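Local coordinates for putative metal resistance protein (Proteus mirabilis, PDB 6C29) that primes the disulfide isomerase ScsC through the tandem immunoglobulin-fold periplasmic domain described here, the whole protein probably acting as a protein-disulfide reductase, at residues V108-T113 with L120-L125; T5-M10 with Q17-A22; G176-P181 with D203-T208; G153-V158 with F229-D234. All blocks are in the same frame, centred on the assembly; numbering follows the deposited sequence.

Contact 1: residues V108-T113 with L120-L125; sequences VLTLST and LTDYSL
The beta hairpin of strands 104-114 and 118-128 sets L109 against Y123 and L111 against T121 as antiparallel hydrogen-bonded pairs. Each pair exchanges two backbone bonds: L109 N gives to Y123 O at 2.9 Å, and L111 N gives to T121 O at 2.8 Å. Between them, T110 and D122 form a non-hydrogen-bonded pair whose side chains lie alongside each other. The T110 hydroxyl, anti to its carbonyl carbon (chi1 -60°), donates from OG1 to D122 OD1 at 2.8 Å. It meets the syn side of the carboxylate, but 34° out of its plane. V108 CG1 packs on the carboxylate carbon, 3.8 Å from D122 CG. In the related DsbD N-terminal domain, the redox-active cysteines sit at the turn end of the corresponding hairpin, and this one also belongs to an immunoglobulin-fold sandwich. Its inner face carries L109, L111 and Y123, the last two resting on A16 and V18 of strand 16-24. L111 CD2 reaches the tyrosine ring obliquely, 3.8 Å from Y123 CE1. Toward the turn, a water donates to L111 O at 2.9 Å and also joins T113 OG1 and T121 OG1, whose hydroxyls are further bonded to H15 and N13 respectively.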
loop_
_atom_site.group_PDB
_atom_site.type_symbol
_atom_site.label_atom_id
_atom_site.label_comp_id
_atom_site.label_asym_id
_atom_site.label_seq_id
_atom_site.Cartn_x
_atom_site.Cartn_y
_atom_site.Cartn_z
ATOM N N VAL A 108 5.541 -16.481 -6.713
ATOM C CA VAL A 108 4.658 -16.901 -5.645
ATOM C C VAL A 108 4.233 -15.673 -4.859
ATOM O O VAL A 108 5.062 -14.958 -4.290
ATOM C CB VAL A 108 5.332 -17.896 -4.719
ATOM C CG1 VAL A 108 4.411 -18.218 -3.548
ATOM C CG2 VAL A 108 5.710 -19.154 -5.501
ATOM N N LEU A 109 2.940 -15.400 -4.879
ATOM C CA LEU A 109 2.330 -14.358 -4.077
ATOM C C LEU A 109 2.015 -14.923 -2.704
ATOM O O LEU A 109 1.236 -15.873 -2.610
ATOM C CB LEU A 109 1.036 -13.857 -4.723
ATOM C CG LEU A 109 0.102 -13.008 -3.861
ATOM C CD1 LEU A 109 0.707 -11.649 -3.573
ATOM C CD2 LEU A 109 -1.263 -12.884 -4.546
ATOM N N THR A 110 2.581 -14.347 -1.639
ATOM C CA THR A 110 2.147 -14.654 -0.282
ATOM C C THR A 110 1.128 -13.591 0.084
ATOM O O THR A 110 1.479 -12.429 0.373
ATOM C CB THR A 110 3.294 -14.681 0.694
ATOM O OG1 THR A 110 4.247 -15.689 0.276
ATOM C CG2 THR A 110 2.767 -14.977 2.122
ATOM N N LEU A 111 -0.141 -13.960 -0.011
ATOM C CA LEU A 111 -1.227 -13.046 0.260
ATOM C C LEU A 111 -1.610 -13.110 1.710
ATOM O O LEU A 111 -1.898 -14.182 2.249
ATOM C CB LEU A 111 -2.453 -13.368 -0.591
ATOM C CG LEU A 111 -3.640 -12.425 -0.377
ATOM C CD1 LEU A 111 -3.343 -11.050 -0.907
ATOM C CD2 LEU A 111 -4.850 -13.024 -1.105
ATOM N N SER A 112 -1.589 -11.966 2.370
ATOM C CA SER A 112 -2.103 -11.861 3.710
ATOM C C SER A 112 -3.548 -11.402 3.696
ATOM O O SER A 112 -3.911 -10.442 2.974
ATOM C CB SER A 112 -1.264 -10.881 4.489
ATOM O OG SER A 112 -1.168 -9.716 3.693
ATOM N N THR A 113 -4.395 -12.094 4.439
ATOM C CA THR A 113 -5.783 -11.686 4.576
ATOM C C THR A 113 -6.083 -11.696 6.051
ATOM O O THR A 113 -5.493 -12.477 6.819
ATOM C CB THR A 113 -6.754 -12.591 3.778
ATOM O OG1 THR A 113 -6.586 -13.966 4.144
ATOM C CG2 THR A 113 -6.516 -12.446 2.246
ATOM N N LEU A 120 -1.896 -16.280 6.023
ATOM C CA LEU A 120 -0.967 -16.211 4.894
ATOM C C LEU A 120 -1.225 -17.361 3.941
ATOM O O LEU A 120 -1.236 -18.534 4.357
ATOM C CB LEU A 120 0.477 -16.243 5.397
ATOM C CG LEU A 120 0.814 -15.195 6.450
ATOM C CD1 LEU A 120 2.193 -15.425 6.988
ATOM C CD2 LEU A 120 0.716 -13.815 5.858
ATOM N N THR A 121 -1.453 -17.034 2.670
ATOM C CA THR A 121 -1.775 -18.010 1.629
ATOM C C THR A 121 -0.849 -17.778 0.446
ATOM O O THR A 121 -0.716 -16.655 -0.007
ATOM C CB THR A 121 -3.241 -17.889 1.169
ATOM O OG1 THR A 121 -4.108 -17.905 2.310
ATOM C CG2 THR A 121 -3.664 -19.013 0.143
ATOM N N ASP A 122 -0.266 -18.841 -0.088
ATOM C CA ASP A 122 0.578 -18.748 -1.280
ATOM C C ASP A 122 -0.210 -19.038 -2.552
ATOM O O ASP A 122 -0.913 -20.043 -2.624
ATOM C CB ASP A 122 1.745 -19.712 -1.184
ATOM C CG ASP A 122 2.838 -19.221 -0.255
ATOM O OD1 ASP A 122 2.767 -18.077 0.234
ATOM O OD2 ASP A 122 3.807 -19.991 -0.035
ATOM N N TYR A 123 -0.062 -18.179 -3.553
ATOM C CA TYR A 123 -0.649 -18.348 -4.880
ATOM C C TYR A 123 0.461 -18.398 -5.913
ATOM O O TYR A 123 1.297 -17.503 -5.953
ATOM C CB TYR A 123 -1.621 -17.198 -5.201
ATOM C CG TYR A 123 -2.836 -17.171 -4.324
ATOM C CD1 TYR A 123 -2.817 -16.566 -3.087
ATOM C CD2 TYR A 123 -4.028 -17.745 -4.730
ATOM C CE1 TYR A 123 -3.927 -16.559 -2.267
ATOM C CE2 TYR A 123 -5.127 -17.744 -3.920
ATOM C CZ TYR A 123 -5.087 -17.135 -2.697
ATOM O OH TYR A 123 -6.176 -17.124 -1.858
ATOM N N SER A 124 0.475 -19.417 -6.763
ATOM C CA SER A 124 1.492 -19.521 -7.795
ATOM C C SER A 124 1.012 -18.813 -9.043
ATOM O O SER A 124 -0.039 -19.167 -9.604
ATOM C CB SER A 124 1.804 -20.980 -8.096
ATOM O OG SER A 124 2.409 -21.584 -6.979
ATOM N N LEU A 125 1.765 -17.790 -9.444
ATOM C CA LEU A 125 1.446 -16.959 -10.603
ATOM C C LEU A 125 2.353 -17.385 -11.751
ATOM O O LEU A 125 3.542 -17.220 -11.681
ATOM C CB LEU A 125 1.650 -15.478 -10.263
ATOM C CG LEU A 125 0.981 -15.019 -8.983
ATOM C CD1 LEU A 125 1.358 -13.550 -8.760
ATOM C CD2 LEU A 125 -0.536 -15.231 -9.069
HETATM O O HOH W 1 -4.506 -15.179 2.841
#

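Contact 2: residues T5-M10 with Q17-A22; sequences TGWLTM and QVRATA
L8 and V18 form an antiparallel hydrogen-bonded pair, L8 N reaching V18 O at 2.7 Å and V18 N reaching L8 O at 3.0 Å. Towards the N terminus, T5 bonds with A20. T5 N donates to A20 O, while the T5 hydroxyl stands in for a backbone acceptor: A20 N gives to T5 OG1 at 2.9 Å in an almost straight bond (175°). OG1 can do this because it lies between its own backbone N and carbonyl carbon (chi1 60°). The same hydroxyl donates to G6 O, 2.8 Å from T5 OG1. W7 spreads its indole over the extended R19 chain. R19 CB sits above the centre of the six-membered ring, 3.6 Å from its centroid, a CH-pi contact, and R19 CD lies 3.6 Å from W7 NE1. Salt bridges to D4 and E35 hold the arginine head, and T21 CG2 covers one face of the guanidinium. The Q17 side chain crosses W7 at about a right angle, its NE2 3.6 Å from W7 CB. The weakly bonded strand 8-10 lies beside strand 16-24 at the edge of its sheet, while L8 also touches L125 of the other sheet in this immunoglobulin-fold sandwich.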
loop_
_atom_site.group_PDB
_atom_site.type_symbol
_atom_site.label_atom_id
_atom_site.label_comp_id
_atom_site.label_asym_id
_atom_site.label_seq_id
_atom_site.Cartn_x
_atom_site.Cartn_y
_atom_site.Cartn_z
ATOM N N THR A 5 -3.365 -15.355 -15.668
ATOM C CA THR A 5 -3.459 -16.544 -14.849
ATOM C C THR A 5 -4.869 -17.089 -14.742
ATOM O O THR A 5 -5.037 -18.215 -14.316
ATOM C CB THR A 5 -2.985 -16.291 -13.397
ATOM O OG1 THR A 5 -3.807 -15.278 -12.802
ATOM C CG2 THR A 5 -1.549 -15.823 -13.361
ATOM N N GLY A 6 -5.873 -16.274 -15.080
ATOM C CA GLY A 6 -7.234 -16.557 -14.679
ATOM C C GLY A 6 -7.408 -16.362 -13.186
ATOM O O GLY A 6 -6.452 -16.017 -12.463
ATOM N N TRP A 7 -8.632 -16.569 -12.702
ATOM C CA TRP A 7 -8.919 -16.386 -11.271
ATOM C C TRP A 7 -8.487 -17.628 -10.508
ATOM O O TRP A 7 -8.941 -18.751 -10.792
ATOM C CB TRP A 7 -10.407 -16.047 -11.054
ATOM C CG TRP A 7 -10.695 -14.639 -11.490
ATOM C CD1 TRP A 7 -11.241 -14.238 -12.678
ATOM C CD2 TRP A 7 -10.419 -13.444 -10.760
ATOM N NE1 TRP A 7 -11.304 -12.867 -12.732
ATOM C CE2 TRP A 7 -10.822 -12.353 -11.557
ATOM C CE3 TRP A 7 -9.862 -13.184 -9.509
ATOM C CZ2 TRP A 7 -10.684 -11.047 -11.145
ATOM C CZ3 TRP A 7 -9.735 -11.872 -9.101
ATOM C CH2 TRP A 7 -10.144 -10.823 -9.918
ATOM N N LEU A 8 -7.607 -17.416 -9.534
ATOM C CA LEU A 8 -7.003 -18.489 -8.768
ATOM C C LEU A 8 -7.577 -18.543 -7.377
ATOM O O LEU A 8 -7.721 -17.512 -6.687
ATOM C CB LEU A 8 -5.490 -18.296 -8.675
ATOM C CG LEU A 8 -4.736 -18.125 -9.993
ATOM C CD1 LEU A 8 -3.278 -17.693 -9.693
ATOM C CD2 LEU A 8 -4.826 -19.390 -10.830
ATOM N N THR A 9 -7.840 -19.757 -6.930
ATOM C CA THR A 9 -8.215 -20.005 -5.556
ATOM C C THR A 9 -7.316 -21.126 -5.053
ATOM O O THR A 9 -6.732 -21.896 -5.844
ATOM C CB THR A 9 -9.702 -20.395 -5.379
ATOM O OG1 THR A 9 -9.967 -21.585 -6.122
ATOM C CG2 THR A 9 -10.642 -19.291 -5.866
HETATM N N MSE A 10 -7.150 -21.160 -3.750
HETATM C CA MSE A 10 -6.453 -22.238 -3.065
HETATM C C MSE A 10 -7.439 -22.951 -2.177
HETATM O O MSE A 10 -8.330 -22.295 -1.588
HETATM C CB MSE A 10 -5.299 -21.663 -2.239
HETATM C CG MSE A 10 -4.160 -21.150 -3.091
HETATM SE SE MSE A 10 -3.277 -22.640 -3.979
HETATM C CE MSE A 10 -2.254 -23.233 -2.435
ATOM N N GLN A 17 -9.809 -14.609 -4.009
ATOM C CA GLN A 17 -9.461 -15.062 -5.334
ATOM C C GLN A 17 -8.454 -14.045 -5.876
ATOM O O GLN A 17 -8.610 -12.848 -5.613
ATOM C CB GLN A 17 -10.655 -15.079 -6.268
ATOM C CG GLN A 17 -11.937 -15.692 -5.872
ATOM C CD GLN A 17 -12.889 -15.540 -7.040
ATOM O OE1 GLN A 17 -13.847 -14.776 -6.974
ATOM N NE2 GLN A 17 -12.572 -16.190 -8.144
ATOM N N VAL A 18 -7.474 -14.509 -6.656
ATOM C CA VAL A 18 -6.501 -13.592 -7.239
ATOM C C VAL A 18 -6.283 -13.875 -8.702
ATOM O O VAL A 18 -6.478 -14.977 -9.186
ATOM C CB VAL A 18 -5.120 -13.623 -6.504
ATOM C CG1 VAL A 18 -5.297 -13.479 -4.959
ATOM C CG2 VAL A 18 -4.343 -14.865 -6.844
ATOM N N ARG A 19 -5.919 -12.834 -9.433
ATOM C CA ARG A 19 -5.674 -12.938 -10.863
ATOM C C ARG A 19 -4.542 -12.018 -11.230
ATOM O O ARG A 19 -4.547 -10.878 -10.799
ATOM C CB ARG A 19 -6.918 -12.548 -11.659
ATOM C CG ARG A 19 -6.695 -12.497 -13.192
ATOM C CD ARG A 19 -8.020 -12.204 -13.926
ATOM N NE ARG A 19 -7.884 -12.061 -15.382
ATOM C CZ ARG A 19 -8.211 -10.970 -16.084
ATOM N NH1 ARG A 19 -8.660 -9.865 -15.488
ATOM N NH2 ARG A 19 -8.085 -10.986 -17.410
ATOM N N ALA A 20 -3.593 -12.497 -12.037
ATOM C CA ALA A 20 -2.541 -11.660 -12.561
ATOM C C ALA A 20 -2.561 -11.660 -14.077
ATOM O O ALA A 20 -2.790 -12.703 -14.704
ATOM C CB ALA A 20 -1.200 -12.103 -12.061
ATOM N N THR A 21 -2.336 -10.486 -14.647
ATOM C CA THR A 21 -2.224 -10.299 -16.086
ATOM C C THR A 21 -0.993 -9.450 -16.354
ATOM O O THR A 21 -0.528 -8.747 -15.463
ATOM C CB THR A 21 -3.444 -9.617 -16.667
ATOM O OG1 THR A 21 -3.689 -8.389 -15.968
ATOM C CG2 THR A 21 -4.654 -10.543 -16.571
ATOM N N ALA A 22 -0.435 -9.544 -17.545
ATOM C CA ALA A 22 0.813 -8.865 -17.802
ATOM C C ALA A 22 1.037 -8.547 -19.258
ATOM O O ALA A 22 0.450 -9.160 -20.135
ATOM C CB ALA A 22 1.973 -9.708 -17.281
#

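Contact 3: residues G176-P181 with D203-T208; sequences GDWHQP and DHLSVT
G176 approaches D203 through its carbonyl, G176 O lying 3.5 Å from D203 CB. This is the start of a loop that passes from strand 166-173 to strand 182-186, that is, from one sheet to the other of the second immunoglobulin-fold unit, and it packs against the beginning of strand 204-213. D177 comes next. Its carboxylate turns toward the backbone of D203 without bonding to it, and D177 OD1 stays 6.0 Å from D203 OD1, a spacing at which the two acidic groups would be expected to repel each other mildly. W178 carries the contact. Its buried indole lies across the L205 side chain at about a right angle. L205 CB stands over one face, 3.6 Å from the centroid of the five-membered ring, in a CH-pi contact displaced toward the nitrogen side. L205 CD2 meets the benzo part of the indole, 4.1 Å from W178 CZ2. At the ring edge W178 NE1 donates to D203 O at 3.0 Å, but the bond is weak, bent to 128° at the hydrogen. V231 and D233 of strand 226-233 and A200 of strand 191-201 also touch the indole, so the ring is wedged between the two sheets. H179 turns outward instead, its backbone N bonded to D233 and its ND1 to D234. The loop then returns at P181, whose ring and the L205 side chain slide past each other in opposite directions: P181 CB lies 4.0 Å from L205 CD2, and P181 CG 4.0 Å from L205 CD1.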
loop_
_atom_site.group_PDB
_atom_site.type_symbol
_atom_site.label_atom_id
_atom_site.label_comp_id
_atom_site.label_asym_id
_atom_site.label_seq_id
_atom_site.Cartn_x
_atom_site.Cartn_y
_atom_site.Cartn_z
ATOM N N GLY A 176 -7.512 25.829 -0.961
ATOM C CA GLY A 176 -8.745 25.581 -0.242
ATOM C C GLY A 176 -8.543 25.096 1.181
ATOM O O GLY A 176 -7.467 25.217 1.765
ATOM N N ASP A 177 -9.630 24.586 1.737
ATOM C CA ASP A 177 -9.688 24.113 3.110
ATOM C C ASP A 177 -9.752 22.609 3.193
ATOM O O ASP A 177 -10.218 21.958 2.260
ATOM C CB ASP A 177 -10.925 24.644 3.821
ATOM C CG ASP A 177 -10.858 26.138 4.112
ATOM O OD1 ASP A 177 -9.776 26.742 3.914
ATOM O OD2 ASP A 177 -11.893 26.679 4.582
ATOM N N TRP A 178 -9.325 22.062 4.329
ATOM C CA TRP A 178 -9.503 20.639 4.583
ATOM C C TRP A 178 -10.970 20.315 4.811
ATOM O O TRP A 178 -11.667 21.086 5.481
ATOM C CB TRP A 178 -8.667 20.218 5.774
ATOM C CG TRP A 178 -7.205 20.333 5.566
ATOM C CD1 TRP A 178 -6.383 21.322 6.055
ATOM C CD2 TRP A 178 -6.363 19.442 4.844
ATOM N NE1 TRP A 178 -5.098 21.087 5.695
ATOM C CE2 TRP A 178 -5.052 19.942 4.939
ATOM C CE3 TRP A 178 -6.587 18.268 4.120
ATOM C CZ2 TRP A 178 -3.975 19.314 4.340
ATOM C CZ3 TRP A 178 -5.523 17.645 3.527
ATOM C CH2 TRP A 178 -4.234 18.160 3.627
ATOM N N HIS A 179 -11.436 19.176 4.284
ATOM C CA HIS A 179 -12.817 18.767 4.417
ATOM C C HIS A 179 -12.992 17.492 5.231
ATOM O O HIS A 179 -13.589 17.511 6.303
ATOM C CB HIS A 179 -13.426 18.619 3.010
ATOM C CG HIS A 179 -13.401 19.899 2.241
ATOM N ND1 HIS A 179 -12.741 20.041 1.037
ATOM C CD2 HIS A 179 -13.890 21.125 2.541
ATOM C CE1 HIS A 179 -12.864 21.287 0.612
ATOM N NE2 HIS A 179 -13.567 21.967 1.504
ATOM N N GLN A 180 -12.482 16.380 4.723
ATOM C CA GLN A 180 -12.532 15.111 5.424
ATOM C C GLN A 180 -11.231 14.367 5.255
ATOM O O GLN A 180 -11.202 13.324 4.611
ATOM C CB GLN A 180 -13.696 14.239 4.904
ATOM C CG GLN A 180 -15.079 14.816 5.166
ATOM C CD GLN A 180 -16.182 13.865 4.769
ATOM O OE1 GLN A 180 -17.115 14.249 4.071
ATOM N NE2 GLN A 180 -16.090 12.620 5.237
ATOM N N PRO A 181 -10.149 14.878 5.816
ATOM C CA PRO A 181 -8.852 14.252 5.604
ATOM C C PRO A 181 -8.657 12.959 6.329
ATOM O O PRO A 181 -9.257 12.700 7.372
ATOM C CB PRO A 181 -7.883 15.299 6.122
ATOM C CG PRO A 181 -8.666 16.061 7.138
ATOM C CD PRO A 181 -10.058 16.131 6.581
ATOM N N ASP A 203 -7.027 25.943 6.140
ATOM C CA ASP A 203 -6.033 25.177 5.382
ATOM C C ASP A 203 -5.002 24.459 6.242
ATOM O O ASP A 203 -4.062 23.880 5.707
ATOM C CB ASP A 203 -5.314 26.093 4.393
ATOM C CG ASP A 203 -4.405 27.111 5.056
ATOM O OD1 ASP A 203 -4.317 27.188 6.293
ATOM O OD2 ASP A 203 -3.748 27.863 4.297
ATOM N N HIS A 204 -5.216 24.444 7.558
ATOM C CA HIS A 204 -4.280 23.861 8.498
ATOM C C HIS A 204 -4.794 22.551 9.067
ATOM O O HIS A 204 -5.912 22.469 9.599
ATOM C CB HIS A 204 -4.002 24.856 9.621
ATOM C CG HIS A 204 -3.131 24.325 10.703
ATOM N ND1 HIS A 204 -1.807 24.000 10.510
ATOM C CD2 HIS A 204 -3.414 24.019 11.991
ATOM C CE1 HIS A 204 -1.311 23.517 11.638
ATOM N NE2 HIS A 204 -2.264 23.522 12.550
ATOM N N LEU A 205 -3.968 21.516 8.926
ATOM C CA LEU A 205 -4.243 20.205 9.496
ATOM C C LEU A 205 -3.168 19.816 10.511
ATOM O O LEU A 205 -1.990 19.775 10.169
ATOM C CB LEU A 205 -4.320 19.184 8.368
ATOM C CG LEU A 205 -4.469 17.703 8.743
ATOM C CD1 LEU A 205 -5.708 17.448 9.503
ATOM C CD2 LEU A 205 -4.451 16.830 7.507
ATOM N N SER A 206 -3.580 19.548 11.739
ATOM C CA SER A 206 -2.688 19.086 12.785
ATOM C C SER A 206 -2.941 17.603 13.026
ATOM O O SER A 206 -4.090 17.156 13.058
ATOM C CB SER A 206 -2.896 19.887 14.073
ATOM O OG SER A 206 -2.054 19.405 15.104
ATOM N N VAL A 207 -1.868 16.846 13.182
ATOM C CA VAL A 207 -1.925 15.425 13.416
ATOM C C VAL A 207 -1.085 15.063 14.616
ATOM O O VAL A 207 0.053 15.524 14.726
ATOM C CB VAL A 207 -1.394 14.644 12.202
ATOM C CG1 VAL A 207 -1.585 13.171 12.378
ATOM C CG2 VAL A 207 -2.065 15.116 10.896
ATOM N N THR A 208 -1.612 14.262 15.524
ATOM C CA THR A 208 -0.783 13.728 16.586
ATOM C C THR A 208 -0.892 12.214 16.572
ATOM O O THR A 208 -1.968 11.641 16.339
ATOM C CB THR A 208 -1.171 14.298 17.959
ATOM O OG1 THR A 208 -2.418 13.744 18.379
ATOM C CG2 THR A 208 -1.288 15.821 17.880
#

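Contact 4: residues G153-V158 with F229-D234; sequences GLISAV and FVVTDD
L154 has its CG anti to the backbone N (chi1 -168°), and from that CG the methyl CD2 makes the contact with V231, which answers with CG1 set between its own backbone N and carbonyl carbon (chi1 54°). The leucine sits at the centre of a classic gamma turn: its phi is positive (65°), and I155 N closes the turn on G153 O at 2.7 Å. From there L154 CD2 drops onto the backbone of the other segment, 3.6 Å from V231 O, with V231 CG1 4.1 Å away. The other methyl, L154 CD1, comes 4.4 Å from D233 CB. That aspartate is buried yet well supplied with partners, its OD2 in a salt bridge with R173, whose guanidinium also binds D234. V231 CG1 is shared by two neighbours, since I155 CG2 also lies 4.0 Å from V231 CG1; I155 in turn touches W178 and V240. Beyond the corner at S156, V158 points toward F229. Here V158 CG1 lies near the plane of the phenyl ring, at its edge, 4.4 Å from F229 CZ. L154 and I155, before the corner, pack on V231 at the end of the sandwich core, whereas V158 on F229, from an outer strand of the four-stranded sheet to the middle strand of the three-stranded one, belongs to the packing between sheets that makes the core of an immunoglobulin-fold sandwich.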
loop_
_atom_site.group_PDB
_atom_site.type_symbol
_atom_site.label_atom_id
_atom_site.label_comp_id
_atom_site.label_asym_id
_atom_site.label_seq_id
_atom_site.Cartn_x
_atom_site.Cartn_y
_atom_site.Cartn_z
ATOM N N GLY A 153 0.842 17.925 -5.212
ATOM C CA GLY A 153 -0.494 18.412 -4.983
ATOM C C GLY A 153 -0.966 18.183 -3.550
ATOM O O GLY A 153 -0.296 17.553 -2.709
ATOM N N LEU A 154 -2.159 18.694 -3.316
ATOM C CA LEU A 154 -2.883 18.642 -2.031
ATOM C C LEU A 154 -2.209 19.425 -0.909
ATOM O O LEU A 154 -2.886 20.223 -0.259
ATOM C CB LEU A 154 -3.135 17.198 -1.564
ATOM C CG LEU A 154 -4.133 17.117 -0.384
ATOM C CD1 LEU A 154 -5.461 17.764 -0.745
ATOM C CD2 LEU A 154 -4.314 15.704 0.080
ATOM N N ILE A 155 -0.936 19.172 -0.609
ATOM C CA ILE A 155 -0.275 19.914 0.453
ATOM C C ILE A 155 0.821 20.810 -0.089
ATOM O O ILE A 155 1.482 20.482 -1.081
ATOM C CB ILE A 155 0.311 18.989 1.517
ATOM C CG1 ILE A 155 1.424 18.132 0.944
ATOM C CG2 ILE A 155 -0.824 18.130 2.166
ATOM C CD1 ILE A 155 2.218 17.507 1.977
ATOM N N SER A 156 1.000 21.945 0.573
ATOM C CA SER A 156 2.046 22.893 0.193
ATOM C C SER A 156 3.173 23.035 1.223
ATOM O O SER A 156 4.217 23.616 0.917
ATOM C CB SER A 156 1.431 24.268 -0.064
ATOM O OG SER A 156 0.650 24.689 1.017
ATOM N N ALA A 157 2.974 22.524 2.432
ATOM C CA ALA A 157 4.011 22.538 3.460
ATOM C C ALA A 157 3.750 21.460 4.496
ATOM O O ALA A 157 2.598 21.128 4.787
ATOM C CB ALA A 157 4.107 23.886 4.131
ATOM N N VAL A 158 4.844 20.927 5.026
ATOM C CA VAL A 158 4.830 19.939 6.087
ATOM C C VAL A 158 5.885 20.281 7.120
ATOM O O VAL A 158 7.037 20.614 6.766
ATOM C CB VAL A 158 5.123 18.521 5.539
ATOM C CG1 VAL A 158 5.124 17.512 6.658
ATOM C CG2 VAL A 158 4.144 18.170 4.487
ATOM N N PHE A 229 4.081 9.143 4.612
ATOM C CA PHE A 229 2.666 8.962 4.837
ATOM C C PHE A 229 1.905 9.323 3.577
ATOM O O PHE A 229 2.427 9.970 2.678
ATOM C CB PHE A 229 2.179 9.773 6.056
ATOM C CG PHE A 229 2.341 11.252 5.934
ATOM C CD1 PHE A 229 1.364 12.041 5.366
ATOM C CD2 PHE A 229 3.459 11.859 6.460
ATOM C CE1 PHE A 229 1.511 13.419 5.296
ATOM C CE2 PHE A 229 3.609 13.247 6.407
ATOM C CZ PHE A 229 2.640 14.017 5.832
ATOM N N VAL A 230 0.666 8.871 3.552
ATOM C CA VAL A 230 -0.309 9.255 2.568
ATOM C C VAL A 230 -1.370 10.086 3.269
ATOM O O VAL A 230 -1.882 9.705 4.308
ATOM C CB VAL A 230 -0.917 8.019 1.900
ATOM C CG1 VAL A 230 -2.137 8.397 1.034
ATOM C CG2 VAL A 230 0.172 7.267 1.118
ATOM N N VAL A 231 -1.698 11.247 2.710
ATOM C CA VAL A 231 -2.804 12.051 3.170
ATOM C C VAL A 231 -3.800 12.168 2.032
ATOM O O VAL A 231 -3.411 12.311 0.869
ATOM C CB VAL A 231 -2.311 13.438 3.662
ATOM C CG1 VAL A 231 -1.469 14.176 2.602
ATOM C CG2 VAL A 231 -3.469 14.302 4.104
ATOM N N THR A 232 -5.082 12.042 2.364
ATOM C CA THR A 232 -6.151 12.099 1.389
ATOM C C THR A 232 -7.171 13.139 1.791
ATOM O O THR A 232 -7.363 13.391 2.982
ATOM C CB THR A 232 -6.848 10.750 1.234
ATOM O OG1 THR A 232 -7.549 10.420 2.435
ATOM C CG2 THR A 232 -5.837 9.638 0.896
ATOM N N ASP A 233 -7.834 13.725 0.804
ATOM C CA ASP A 233 -9.005 14.572 1.005
ATOM C C ASP A 233 -9.635 14.777 -0.378
ATOM O O ASP A 233 -8.916 14.856 -1.369
ATOM C CB ASP A 233 -8.643 15.901 1.657
ATOM C CG ASP A 233 -9.825 16.574 2.294
ATOM O OD1 ASP A 233 -10.886 15.946 2.459
ATOM O OD2 ASP A 233 -9.663 17.742 2.661
ATOM N N ASP A 234 -10.966 14.856 -0.418
ATOM C CA ASP A 234 -11.702 15.195 -1.643
ATOM C C ASP A 234 -11.321 14.291 -2.807
ATOM O O ASP A 234 -11.232 14.737 -3.950
ATOM C CB ASP A 234 -11.455 16.656 -1.993
ATOM C CG ASP A 234 -12.040 17.601 -0.944
ATOM O OD1 ASP A 234 -13.134 17.309 -0.424
ATOM O OD2 ASP A 234 -11.364 18.580 -0.579
#

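Overall arrangement
From the N terminus, contact 2 closes first, a short loop laying 5-10 along 17-22 of edge strand 16-24. Contact 1 follows in series as a local hairpin, its centre 11 Å from that of contact 2; the two touch where Y123 packs on V18 and M10, tying the two sheets of the first immunoglobulin-fold unit together. Past helix 137-145 the chain enters the second unit, on the opposite side of the chain's centre. Contact 4 closes a long loop between 153-158 and 229-234, and contact 3 is nested inside it, their centres 9 Å apart. They join both sheets there. Contacts 1 and 4 approach no nearer than about 17 Å between nearest atoms.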